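Local atomic coordinates of repressor protein C2 (Enterobacteria phage P22, PDB entry 2R1J), a protein that binds the OR and OL operators of the phage genome, blocking transcription of lytic genes and so keeping the phage dormant in its host's chromosome. Residues 7-12 / 61-66; 11-16 / 55-60. All coordinates share one frame; numbering follows the deposited sequence.

Interaction 1: residues 7-12 / 61-66. With nucleotides of chain B.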
loop_
_atom_site.group_PDB
_atom_site.type_symbol
_atom_site.label_atom_id
_atom_site.label_comp_id
_atom_site.label_asym_id
_atom_site.label_seq_id
_atom_site.Cartn_x
_atom_site.Cartn_y
_atom_site.Cartn_z
ATOM N N GLY C 7 2.716 10.198 -8.615
ATOM C CA GLY C 7 3.595 11.221 -8.068
ATOM C C GLY C 7 3.050 12.631 -8.227
ATOM O O GLY C 7 3.263 13.494 -7.366
ATOM N N GLU C 8 2.347 12.856 -9.336
ATOM C CA GLU C 8 1.765 14.164 -9.619
ATOM C C GLU C 8 0.610 14.438 -8.670
ATOM O O GLU C 8 0.429 15.575 -8.213
ATOM C CB GLU C 8 1.312 14.216 -11.089
ATOM C CG GLU C 8 2.485 14.396 -12.057
ATOM C CD GLU C 8 2.127 14.132 -13.526
ATOM O OE1 GLU C 8 2.845 14.648 -14.404
ATOM O OE2 GLU C 8 1.152 13.401 -13.801
ATOM N N ARG C 9 -0.174 13.406 -8.369
ATOM C CA ARG C 9 -1.288 13.554 -7.448
ATOM C C ARG C 9 -0.779 13.780 -6.031
ATOM O O ARG C 9 -1.408 14.475 -5.231
ATOM C CB ARG C 9 -2.186 12.322 -7.499
ATOM C CG ARG C 9 -2.995 12.248 -8.788
ATOM C CD ARG C 9 -3.992 11.095 -8.783
ATOM N NE ARG C 9 -3.353 9.799 -9.008
ATOM C CZ ARG C 9 -3.010 9.320 -10.201
ATOM N NH1 ARG C 9 -3.236 10.027 -11.311
ATOM N NH2 ARG C 9 -2.444 8.116 -10.291
ATOM N N ILE C 10 0.370 13.192 -5.723
ATOM C CA ILE C 10 0.964 13.359 -4.408
ATOM C C ILE C 10 1.425 14.803 -4.227
ATOM O O ILE C 10 1.100 15.435 -3.210
ATOM C CB ILE C 10 2.173 12.393 -4.224
ATOM C CG1 ILE C 10 1.653 10.950 -4.113
ATOM C CG2 ILE C 10 2.943 12.728 -2.969
ATOM C CD1 ILE C 10 2.782 9.911 -3.994
ATOM N N ARG C 11 2.159 15.326 -5.207
ATOM C CA ARG C 11 2.669 16.689 -5.098
ATOM C C ARG C 11 1.522 17.682 -5.066
ATOM O O ARG C 11 1.503 18.558 -4.212
ATOM C CB ARG C 11 3.646 17.009 -6.238
ATOM C CG ARG C 11 4.098 18.465 -6.290
ATOM C CD ARG C 11 5.259 18.651 -7.246
ATOM N NE ARG C 11 6.482 18.061 -6.701
ATOM C CZ ARG C 11 7.633 17.955 -7.359
ATOM N NH1 ARG C 11 7.739 18.403 -8.604
ATOM N NH2 ARG C 11 8.680 17.383 -6.770
ATOM N N ALA C 12 0.552 17.544 -5.965
ATOM C CA ALA C 12 -0.556 18.498 -5.958
ATOM C C ALA C 12 -1.271 18.508 -4.613
ATOM O O ALA C 12 -1.632 19.566 -4.089
ATOM C CB ALA C 12 -1.536 18.190 -7.067
ATOM N N PRO C 61 -6.014 5.676 -0.712
ATOM C CA PRO C 61 -4.828 5.132 -1.392
ATOM C C PRO C 61 -5.169 4.940 -2.880
ATOM O O PRO C 61 -4.328 5.098 -3.756
ATOM C CB PRO C 61 -4.619 3.776 -0.711
ATOM C CG PRO C 61 -5.246 3.928 0.627
ATOM C CD PRO C 61 -6.478 4.776 0.357
ATOM N N ASP C 62 -6.416 4.558 -3.141
ATOM C CA ASP C 62 -6.894 4.344 -4.500
ATOM C C ASP C 62 -6.787 5.615 -5.332
ATOM O O ASP C 62 -6.420 5.566 -6.502
ATOM C CB ASP C 62 -8.335 3.886 -4.449
ATOM C CG ASP C 62 -8.510 2.686 -3.556
ATOM O OD1 ASP C 62 -8.340 1.563 -4.077
ATOM O OD2 ASP C 62 -8.778 2.876 -2.333
ATOM N N TYR C 63 -7.120 6.760 -4.735
ATOM C CA TYR C 63 -7.015 8.003 -5.480
ATOM C C TYR C 63 -5.567 8.261 -5.873
ATOM O O TYR C 63 -5.281 8.626 -7.006
ATOM C CB TYR C 63 -7.553 9.192 -4.665
ATOM C CG TYR C 63 -7.188 10.524 -5.286
ATOM C CD1 TYR C 63 -7.774 10.950 -6.489
ATOM C CD2 TYR C 63 -6.195 11.315 -4.727
ATOM C CE1 TYR C 63 -7.361 12.138 -7.116
ATOM C CE2 TYR C 63 -5.776 12.492 -5.341
ATOM C CZ TYR C 63 -6.361 12.898 -6.534
ATOM O OH TYR C 63 -5.926 14.052 -7.145
ATOM N N LEU C 64 -4.639 8.087 -4.934
ATOM C CA LEU C 64 -3.237 8.306 -5.260
ATOM C C LEU C 64 -2.763 7.344 -6.344
ATOM O O LEU C 64 -2.135 7.751 -7.311
ATOM C CB LEU C 64 -2.347 8.140 -4.012
ATOM C CG LEU C 64 -2.554 9.208 -2.930
ATOM C CD1 LEU C 64 -1.657 8.927 -1.724
ATOM C CD2 LEU C 64 -2.246 10.571 -3.520
ATOM N N LEU C 65 -3.085 6.069 -6.185
ATOM C CA LEU C 65 -2.647 5.052 -7.145
ATOM C C LEU C 65 -3.192 5.169 -8.566
ATOM O O LEU C 65 -2.434 5.081 -9.532
ATOM C CB LEU C 65 -2.989 3.661 -6.620
ATOM C CG LEU C 65 -2.100 3.049 -5.529
ATOM C CD1 LEU C 65 -2.744 1.747 -5.009
ATOM C CD2 LEU C 65 -0.704 2.768 -6.113
ATOM N N LYS C 66 -4.498 5.361 -8.698
ATOM C CA LYS C 66 -5.097 5.415 -10.028
ATOM C C LYS C 66 -5.898 6.675 -10.337
ATOM O O LYS C 66 -6.267 6.912 -11.492
ATOM C CB LYS C 66 -5.979 4.181 -10.225
ATOM C CG LYS C 66 -5.222 2.872 -9.999
ATOM C CD LYS C 66 -6.155 1.666 -10.029
ATOM C CE LYS C 66 -5.438 0.393 -9.587
ATOM N NZ LYS C 66 -4.266 0.055 -10.447
ATOM P P DT B 4 11.978 17.903 -6.238
ATOM O OP1 DT B 4 11.178 18.147 -7.459
ATOM O OP2 DT B 4 11.458 16.930 -5.229
ATOM O "O5'" DT B 4 13.432 17.488 -6.722
ATOM C "C5'" DT B 4 14.188 18.399 -7.523
ATOM C "C4'" DT B 4 15.581 17.880 -7.782
ATOM O "O4'" DT B 4 16.368 17.904 -6.575
ATOM C "C3'" DT B 4 15.697 16.463 -8.343
ATOM O "O3'" DT B 4 16.685 16.511 -9.370
ATOM C "C2'" DT B 4 16.188 15.649 -7.154
ATOM C "C1'" DT B 4 17.044 16.657 -6.414
ATOM N N1 DT B 4 17.216 16.453 -4.966
ATOM C C2 DT B 4 18.501 16.463 -4.444
ATOM O O2 DT B 4 19.508 16.491 -5.130
ATOM N N3 DT B 4 18.564 16.431 -3.078
ATOM C C4 DT B 4 17.503 16.364 -2.200
ATOM O O4 DT B 4 17.709 16.399 -0.999
ATOM C C5 DT B 4 16.195 16.273 -2.808
ATOM C C7 DT B 4 14.998 16.133 -1.927
ATOM C C6 DT B 4 16.114 16.317 -4.149
#

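Interaction 2: residues 11-16 / 55-60. With nucleotides of chain B.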
loop_
_atom_site.group_PDB
_atom_site.type_symbol
_atom_site.label_atom_id
_atom_site.label_comp_id
_atom_site.label_asym_id
_atom_site.label_seq_id
_atom_site.Cartn_x
_atom_site.Cartn_y
_atom_site.Cartn_z
ATOM N N ARG C 11 2.159 15.326 -5.207
ATOM C CA ARG C 11 2.669 16.689 -5.098
ATOM C C ARG C 11 1.522 17.682 -5.066
ATOM O O ARG C 11 1.503 18.558 -4.212
ATOM C CB ARG C 11 3.646 17.009 -6.238
ATOM C CG ARG C 11 4.098 18.465 -6.290
ATOM C CD ARG C 11 5.259 18.651 -7.246
ATOM N NE ARG C 11 6.482 18.061 -6.701
ATOM C CZ ARG C 11 7.633 17.955 -7.359
ATOM N NH1 ARG C 11 7.739 18.403 -8.604
ATOM N NH2 ARG C 11 8.680 17.383 -6.770
ATOM N N ALA C 12 0.552 17.544 -5.965
ATOM C CA ALA C 12 -0.556 18.498 -5.958
ATOM C C ALA C 12 -1.271 18.508 -4.613
ATOM O O ALA C 12 -1.632 19.566 -4.089
ATOM C CB ALA C 12 -1.536 18.190 -7.067
ATOM N N ARG C 13 -1.465 17.329 -4.037
ATOM C CA ARG C 13 -2.148 17.219 -2.760
ATOM C C ARG C 13 -1.335 17.865 -1.640
ATOM O O ARG C 13 -1.891 18.504 -0.736
ATOM C CB ARG C 13 -2.418 15.743 -2.465
ATOM C CG ARG C 13 -3.664 15.474 -1.674
ATOM C CD ARG C 13 -4.878 15.998 -2.409
ATOM N NE ARG C 13 -6.113 15.702 -1.697
ATOM C CZ ARG C 13 -6.399 16.141 -0.474
ATOM N NH1 ARG C 13 -7.555 15.818 0.095
ATOM N NH2 ARG C 13 -5.532 16.903 0.180
ATOM N N ARG C 14 -0.013 17.708 -1.696
ATOM C CA ARG C 14 0.862 18.300 -0.694
ATOM C C ARG C 14 0.804 19.837 -0.794
ATOM O O ARG C 14 0.722 20.519 0.227
ATOM C CB ARG C 14 2.304 17.831 -0.888
ATOM C CG ARG C 14 3.267 18.440 0.125
ATOM C CD ARG C 14 4.660 17.847 0.024
ATOM N NE ARG C 14 5.278 18.041 -1.288
ATOM C CZ ARG C 14 5.807 19.182 -1.711
ATOM N NH1 ARG C 14 5.794 20.256 -0.917
ATOM N NH2 ARG C 14 6.355 19.247 -2.921
ATOM N N LYS C 15 0.869 20.361 -2.018
ATOM C CA LYS C 15 0.804 21.808 -2.259
ATOM C C LYS C 15 -0.487 22.372 -1.654
ATOM O O LYS C 15 -0.491 23.465 -1.103
ATOM C CB LYS C 15 0.788 22.117 -3.753
ATOM C CG LYS C 15 1.904 21.521 -4.566
ATOM C CD LYS C 15 3.218 22.137 -4.218
ATOM C CE LYS C 15 4.047 22.328 -5.470
ATOM N NZ LYS C 15 5.183 23.267 -5.225
ATOM N N LYS C 16 -1.574 21.623 -1.768
ATOM C CA LYS C 16 -2.863 22.048 -1.224
ATOM C C LYS C 16 -2.794 22.234 0.296
ATOM O O LYS C 16 -3.345 23.201 0.840
ATOM C CB LYS C 16 -3.932 21.007 -1.578
ATOM C CG LYS C 16 -5.237 21.567 -2.097
ATOM C CD LYS C 16 -5.038 22.349 -3.384
ATOM C CE LYS C 16 -6.360 22.904 -3.916
ATOM N NZ LYS C 16 -6.165 23.831 -5.079
ATOM N N LYS C 55 -3.377 8.965 4.541
ATOM C CA LYS C 55 -3.948 9.628 5.718
ATOM C C LYS C 55 -3.398 11.054 5.846
ATOM O O LYS C 55 -4.163 12.007 6.050
ATOM C CB LYS C 55 -3.656 8.823 6.980
ATOM C CG LYS C 55 -4.429 7.534 7.013
ATOM C CD LYS C 55 -4.057 6.676 8.185
ATOM C CE LYS C 55 -4.879 5.400 8.150
ATOM N NZ LYS C 55 -4.778 4.719 6.811
ATOM N N ALA C 56 -2.089 11.214 5.708
ATOM C CA ALA C 56 -1.478 12.545 5.800
ATOM C C ALA C 56 -2.026 13.510 4.752
ATOM O O ALA C 56 -2.179 14.706 5.026
ATOM C CB ALA C 56 0.052 12.439 5.660
ATOM N N LEU C 57 -2.332 13.002 3.561
ATOM C CA LEU C 57 -2.851 13.845 2.483
ATOM C C LEU C 57 -4.374 13.903 2.453
ATOM O O LEU C 57 -4.946 14.501 1.560
ATOM C CB LEU C 57 -2.337 13.369 1.126
ATOM C CG LEU C 57 -0.818 13.408 0.926
ATOM C CD1 LEU C 57 -0.465 12.886 -0.478
ATOM C CD2 LEU C 57 -0.309 14.836 1.105
ATOM N N GLN C 58 -5.015 13.242 3.406
ATOM C CA GLN C 58 -6.475 13.246 3.523
ATOM C C GLN C 58 -7.221 12.703 2.306
ATOM O O GLN C 58 -8.210 13.281 1.860
ATOM C CB GLN C 58 -6.947 14.673 3.838
ATOM C CG GLN C 58 -6.156 15.297 4.968
ATOM C CD GLN C 58 -6.560 16.727 5.282
ATOM O OE1 GLN C 58 -5.943 17.376 6.124
ATOM N NE2 GLN C 58 -7.598 17.220 4.617
ATOM N N CYS C 59 -6.763 11.579 1.771
ATOM C CA CYS C 59 -7.428 11.001 0.623
ATOM C C CYS C 59 -7.296 9.486 0.673
ATOM O O CYS C 59 -6.689 8.942 1.591
ATOM C CB CYS C 59 -6.817 11.544 -0.665
ATOM S SG CYS C 59 -5.057 11.135 -0.891
ATOM N N SER C 60 -7.858 8.792 -0.306
ATOM C CA SER C 60 -7.756 7.339 -0.290
ATOM C C SER C 60 -6.510 6.875 -1.044
ATOM O O SER C 60 -5.983 7.585 -1.901
ATOM C CB SER C 60 -8.993 6.706 -0.936
ATOM O OG SER C 60 -8.951 6.865 -2.343
ATOM P P DT B 4 11.978 17.903 -6.238
ATOM O OP1 DT B 4 11.178 18.147 -7.459
ATOM O OP2 DT B 4 11.458 16.930 -5.229
ATOM O "O5'" DT B 4 13.432 17.488 -6.722
ATOM C "C5'" DT B 4 14.188 18.399 -7.523
ATOM C "C4'" DT B 4 15.581 17.880 -7.782
ATOM O "O4'" DT B 4 16.368 17.904 -6.575
ATOM C "C3'" DT B 4 15.697 16.463 -8.343
ATOM O "O3'" DT B 4 16.685 16.511 -9.370
ATOM C "C2'" DT B 4 16.188 15.649 -7.154
ATOM C "C1'" DT B 4 17.044 16.657 -6.414
ATOM N N1 DT B 4 17.216 16.453 -4.966
ATOM C C2 DT B 4 18.501 16.463 -4.444
ATOM O O2 DT B 4 19.508 16.491 -5.130
ATOM N N3 DT B 4 18.564 16.431 -3.078
ATOM C C4 DT B 4 17.503 16.364 -2.200
ATOM O O4 DT B 4 17.709 16.399 -0.999
ATOM C C5 DT B 4 16.195 16.273 -2.808
ATOM C C7 DT B 4 14.998 16.133 -1.927
ATOM C C6 DT B 4 16.114 16.317 -4.149
ATOM P P DT B 3 9.961 21.635 -0.705
ATOM O OP1 DT B 3 8.680 21.848 -1.418
ATOM O OP2 DT B 3 9.982 20.875 0.559
ATOM O "O5'" DT B 3 11.003 21.014 -1.735
ATOM C "C5'" DT B 3 11.175 21.629 -3.002
ATOM C "C4'" DT B 3 12.281 20.971 -3.795
ATOM O "O4'" DT B 3 13.562 21.131 -3.137
ATOM C "C3'" DT B 3 12.141 19.477 -4.118
ATOM O "O3'" DT B 3 12.252 19.333 -5.536
ATOM C "C2'" DT B 3 13.338 18.846 -3.416
ATOM C "C1'" DT B 3 14.342 19.980 -3.414
ATOM N N1 DT B 3 15.412 19.898 -2.402
ATOM C C2 DT B 3 16.719 19.823 -2.829
ATOM O O2 DT B 3 17.040 19.785 -4.000
ATOM N N3 DT B 3 17.648 19.791 -1.827
ATOM C C4 DT B 3 17.413 19.822 -0.469
ATOM O O4 DT B 3 18.369 19.797 0.320
ATOM C C5 DT B 3 16.021 19.883 -0.088
ATOM C C7 DT B 3 15.662 19.900 1.368
ATOM C C6 DT B 3 15.102 19.915 -1.061
#

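Interaction 1: residues 7-12 / 61-66
Arg9 reaches from helix 6-17 to the C-terminal turn of helix 61-66 and holds Leu64 O through both NE and NH2. Arg9 NE lies 2.9 Å from Leu64 O, with an N-H...O angle of 151°. The bond from Arg9 NH2 to Leu64 O, 3.0 Å long, is a little more bent; the oxygen sits close to the guanidinium plane, while both donors stand above one face of the carbonyl plane. Arg9 NH2 also makes a weak bond to Leu65 O at 3.1 Å. The bend at chi3 (-76°) swings NE out of line with the rest of the chain, and just before it Arg9 CD lies over one face of the Tyr63 ring, offset toward the rim, in a CH-pi contact 4.0 Å from the ring centroid. Ring and guanidinium planes are 69° apart. Ile10 CG1 meets Leu64 CD2 at 4.0 Å, the two side chains crossing at about a right angle. This is the five-helix DNA-binding domain of the Cro/C1 type, here the N-terminal part of the repressor, and the contact ties its first helix to its last. Arg9 NH1 is held in turn by Gln4 O, and Leu53 of helix 47-56 packs on both Ile10 and Leu64. Leu51 of the second subunit packs on Pro61 and Leu65 of helix 61-66. Arg11 NH2 instead bonds OP1 of DT4 of chain B at 2.7 Å.

Interaction 2: residues 11-16 / 55-60
Arg13 and Leu57 bring the two backbones closest, with CA atoms 6.3 Å apart, where helix 6-17 passes the end of helix 47-56. That end is a Schellman motif: Gln58 leaves the helix with positive phi (60°), and the chain runs on through Cys59 to Ser60, the N-cap of helix 61-66, whose OG accepts a bond from Tyr63 N. In this Cro/C1-type helix-turn-helix domain the contact therefore packs the first helix against the connection between the last two. Leu57 fills most of the interface on its side. Its CD1 lies 4.0 Å from Arg13 CB, while CD2 rests against the backbone of the first helix at Arg14 N and CA; Leu24 of helix 21-28 also touches Leu57. The Arg13 and Leu57 side chains run alongside each other, oppositely directed, with Arg13 CG 3.7 Å from Leu57 CB. The bend at chi2 (59°) turns Arg13 CD away from a straight path, and beyond it Leu57 O lies over one face of the guanidinium, 2.8 Å from Arg13 NH2. Approached over the face, the pair is not a hydrogen bond, although a carbonyl dipole this near would be expected to favour the positive group electrostatically. Arg14 takes the other direction: its NE forms a salt bridge with Glu39, and NH1 bonds both Ile19 O and, weakly at 3.3 Å, OP1 of DT3 of chain B. At the solvent-facing margin of the interface, Gln58 CB approaches Arg13 NH1 to 4.0 Å.

The two contacts lie side by side, their centres about 8 Å apart, and follow one another along helix 6-17, sharing Arg11 and Ala12. Their partner segments run in the reverse order: 55-60 ends helix 47-56 and leads directly into 61-66. The first helix thus packs against the C-terminal part of the domain over successive turns. The contacts merge where Leu64 CG meets Cys59 SG at 3.8 Å and Leu64 CD2 meets Leu57 CD1 at 4.2 Å. Arg11 and Arg14 of the same helix face the operator backbone, while Asp62 and Lys55 form salt bridges with the second subunit, so one small helical domain carries both the DNA-facing side chains and residues of the dimer interface.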